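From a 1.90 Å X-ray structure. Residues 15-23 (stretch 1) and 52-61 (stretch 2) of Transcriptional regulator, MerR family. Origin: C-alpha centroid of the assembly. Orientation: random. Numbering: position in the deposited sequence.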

# COMPACT_ATOMS: atom_id res chain seq x y z
N MSE B 15 -28.53 11.57 16.38
CA MSE B 15 -27.72 10.53 17.12
C MSE B 15 -26.23 10.64 16.83
O MSE B 15 -25.82 10.88 15.70
CB MSE B 15 -28.05 9.08 16.69
CG MSE B 15 -27.09 8.02 17.30
SE MSE B 15 -27.69 7.70 19.16
CE MSE B 15 -29.59 8.12 18.71
N TYR B 16 -25.44 10.31 17.84
CA TYR B 16 -24.01 10.32 17.69
C TYR B 16 -23.47 8.94 18.09
O TYR B 16 -24.17 8.08 18.66
CB TYR B 16 -23.43 11.39 18.57
CG TYR B 16 -23.76 11.09 20.00
CD1 TYR B 16 -22.89 10.33 20.80
CD2 TYR B 16 -24.93 11.59 20.59
CE1 TYR B 16 -23.17 10.08 22.17
CE2 TYR B 16 -25.23 11.34 21.94
CZ TYR B 16 -24.35 10.59 22.74
OH TYR B 16 -24.62 10.39 24.09
N TYR B 17 -22.21 8.75 17.75
CA TYR B 17 -21.50 7.52 18.02
C TYR B 17 -20.14 7.82 18.62
O TYR B 17 -19.48 8.79 18.25
CB TYR B 17 -21.37 6.74 16.71
CG TYR B 17 -22.72 6.47 16.08
CD1 TYR B 17 -23.50 5.40 16.50
CD2 TYR B 17 -23.24 7.33 15.11
CE1 TYR B 17 -24.78 5.19 15.97
CE2 TYR B 17 -24.51 7.13 14.58
CZ TYR B 17 -25.27 6.05 15.02
OH TYR B 17 -26.53 5.85 14.51
N THR B 18 -19.73 7.00 19.57
CA THR B 18 -18.45 7.19 20.23
C THR B 18 -17.25 6.73 19.38
O THR B 18 -17.40 5.91 18.47
CB THR B 18 -18.40 6.42 21.54
OG1 THR B 18 -18.48 5.02 21.26
CG2 THR B 18 -19.56 6.83 22.42
N ILE B 19 -16.08 7.28 19.68
CA ILE B 19 -14.86 6.93 18.96
C ILE B 19 -14.72 5.40 18.96
O ILE B 19 -14.27 4.79 17.98
CB ILE B 19 -13.61 7.51 19.65
CG1 ILE B 19 -13.84 8.98 20.05
CG2 ILE B 19 -12.40 7.38 18.74
CD1 ILE B 19 -14.12 9.93 18.91
N GLY B 20 -15.10 4.78 20.08
CA GLY B 20 -15.02 3.34 20.22
C GLY B 20 -15.97 2.55 19.34
O GLY B 20 -15.59 1.51 18.79
N GLN B 21 -17.20 3.02 19.20
CA GLN B 21 -18.18 2.34 18.36
C GLN B 21 -17.80 2.50 16.90
O GLN B 21 -17.93 1.57 16.10
CB GLN B 21 -19.58 2.91 18.60
CG GLN B 21 -20.06 2.79 20.04
CD GLN B 21 -21.34 3.55 20.31
OE1 GLN B 21 -21.51 4.67 19.84
NE2 GLN B 21 -22.24 2.95 21.08
N VAL B 22 -17.32 3.68 16.55
CA VAL B 22 -16.92 3.95 15.18
C VAL B 22 -15.76 3.04 14.79
O VAL B 22 -15.69 2.56 13.66
CB VAL B 22 -16.54 5.43 15.00
CG1 VAL B 22 -15.95 5.65 13.63
CG2 VAL B 22 -17.77 6.30 15.18
N ALA B 23 -14.85 2.80 15.74
CA ALA B 23 -13.70 1.94 15.49
C ALA B 23 -14.20 0.55 15.14
O ALA B 23 -13.70 -0.09 14.22
CB ALA B 23 -12.80 1.88 16.70
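Stretch 2, residues 52-61: DRIFNEEALK

Phe55 forms the centre of the contact, and more of its surface is covered by the opposing stretch than that of any other residue in either segment. Its side chain (chi1 m) reaches across to the first turn of helix 19-23, where Ile19 CD1 meets the ring edge at 3.2 Å from Phe55 CE2 and Val22 CG2 lies 3.6 Å from Phe55 CD2. Val22 points toward stretch 2 and serves two partners, since its CG2 also packs 3.5 Å from Leu60 CD2. Leu60, one turn into helix 57-61, also points toward stretch 1, and its other methyl, CD1, lies 4.0 Å from Tyr17 CD2; Tyr17 and Phe55 share one face of the sheet. Ile54 takes the other face, with its CG1 3.4 Å from Tyr16 CB.

Behind this packing, Tyr17 and Phe55 form a short antiparallel pairing. Phe55, extended at phi/psi -105/123, faces Tyr17 at -134/142 with their CA atoms 5.0 Å apart, and two hydrogen bonds close the pair: Phe55 N to Tyr17 O, 2.8 Å and nearly linear, and Tyr17 N to Phe55 O, also 2.8 Å but more bent. Beyond Tyr17 the chain turns into helix 19-23, whose axis runs at 34° to strand 53-55 and approaches it to 8.1 Å.

Both helices start with a capped turn. Thr18 OG1 accepts from Gln21 N at 3.1 Å, and Thr18 N in turn donates to Gln21 OE1 at 2.9 Å; in stretch 2, Asn56 OD1 accepts from Ala59 N at 2.7 Å. At the polar edge, water extends the pairing at both ends. One molecule donates to Met15 O (2.6 Å from its oxygen) and accepts from Glu57 N (2.7 Å); another accepts from Ile19 N (2.8 Å) and donates to Arg53 O (2.9 Å).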

# COMPACT_ATOMS: atom_id res chain seq x y z
N ASP B 52 -17.77 14.78 25.71
CA ASP B 52 -16.89 13.88 24.96
C ASP B 52 -16.99 14.22 23.48
O ASP B 52 -17.97 14.82 23.04
CB ASP B 52 -17.32 12.42 25.17
CG ASP B 52 -17.37 12.04 26.64
OD1 ASP B 52 -16.36 12.24 27.34
OD2 ASP B 52 -18.43 11.52 27.07
N ARG B 53 -15.98 13.85 22.71
CA ARG B 53 -15.99 14.11 21.28
C ARG B 53 -16.54 12.88 20.57
O ARG B 53 -16.03 11.77 20.72
CB ARG B 53 -14.59 14.49 20.80
CG ARG B 53 -14.13 15.78 21.45
CD ARG B 53 -12.70 16.18 21.13
NE ARG B 53 -12.52 16.59 19.75
CZ ARG B 53 -11.84 15.89 18.85
NH1 ARG B 53 -11.28 14.74 19.20
NH2 ARG B 53 -11.71 16.34 17.61
N ILE B 54 -17.62 13.09 19.82
CA ILE B 54 -18.30 12.00 19.14
C ILE B 54 -18.53 12.25 17.66
O ILE B 54 -18.34 13.36 17.17
CB ILE B 54 -19.67 11.73 19.79
CG1 ILE B 54 -20.59 12.95 19.62
CG2 ILE B 54 -19.50 11.42 21.27
CD1 ILE B 54 -20.14 14.19 20.36
N PHE B 55 -18.97 11.21 16.98
CA PHE B 55 -19.25 11.26 15.55
C PHE B 55 -20.73 11.32 15.22
O PHE B 55 -21.49 10.44 15.63
CB PHE B 55 -18.68 10.01 14.85
CG PHE B 55 -17.19 9.96 14.78
CD1 PHE B 55 -16.52 10.29 13.60
CD2 PHE B 55 -16.44 9.59 15.89
CE1 PHE B 55 -15.13 10.25 13.53
CE2 PHE B 55 -15.04 9.55 15.83
CZ PHE B 55 -14.39 9.87 14.65
N ASN B 56 -21.16 12.35 14.49
CA ASN B 56 -22.54 12.41 14.04
C ASN B 56 -22.48 11.83 12.62
O ASN B 56 -21.41 11.45 12.15
CB ASN B 56 -23.08 13.84 14.00
CG ASN B 56 -22.16 14.81 13.29
OD1 ASN B 56 -21.33 14.41 12.48
ND2 ASN B 56 -22.29 16.10 13.61
N GLU B 57 -23.61 11.76 11.94
CA GLU B 57 -23.66 11.19 10.60
C GLU B 57 -22.70 11.85 9.62
O GLU B 57 -22.09 11.17 8.79
CB GLU B 57 -25.09 11.26 10.06
CG GLU B 57 -25.35 10.33 8.89
CD GLU B 57 -26.78 10.41 8.38
OE1 GLU B 57 -27.17 11.48 7.85
OE2 GLU B 57 -27.52 9.42 8.53
N GLU B 58 -22.55 13.16 9.70
CA GLU B 58 -21.65 13.84 8.78
C GLU B 58 -20.19 13.54 9.11
O GLU B 58 -19.35 13.42 8.21
CB GLU B 58 -21.90 15.35 8.80
CG GLU B 58 -20.99 16.11 7.84
CD GLU B 58 -21.67 17.29 7.19
OE1 GLU B 58 -21.89 18.31 7.87
OE2 GLU B 58 -21.99 17.20 5.98
N ALA B 59 -19.88 13.40 10.40
CA ALA B 59 -18.52 13.12 10.82
C ALA B 59 -18.09 11.77 10.26
O ALA B 59 -16.94 11.59 9.88
CB ALA B 59 -18.44 13.10 12.35
N LEU B 60 -19.02 10.82 10.21
CA LEU B 60 -18.72 9.50 9.69
C LEU B 60 -18.45 9.52 8.18
O LEU B 60 -17.58 8.80 7.69
CB LEU B 60 -19.86 8.53 10.00
CG LEU B 60 -20.07 8.20 11.48
CD1 LEU B 60 -21.25 7.27 11.65
CD2 LEU B 60 -18.81 7.56 12.04
N LYS B 61 -19.22 10.32 7.45
CA LYS B 61 -19.03 10.44 6.00
C LYS B 61 -17.61 10.93 5.76
O LYS B 61 -16.91 10.43 4.89
CB LYS B 61 -20.06 11.41 5.40
CG LYS B 61 -21.48 10.88 5.46
CD LYS B 61 -22.51 11.94 5.09
CE LYS B 61 -23.94 11.40 5.16
NZ LYS B 61 -24.97 12.48 5.06
O HOH W 1 -25.94 11.85 13.30
O HOH W 2 -16.32 9.11 21.81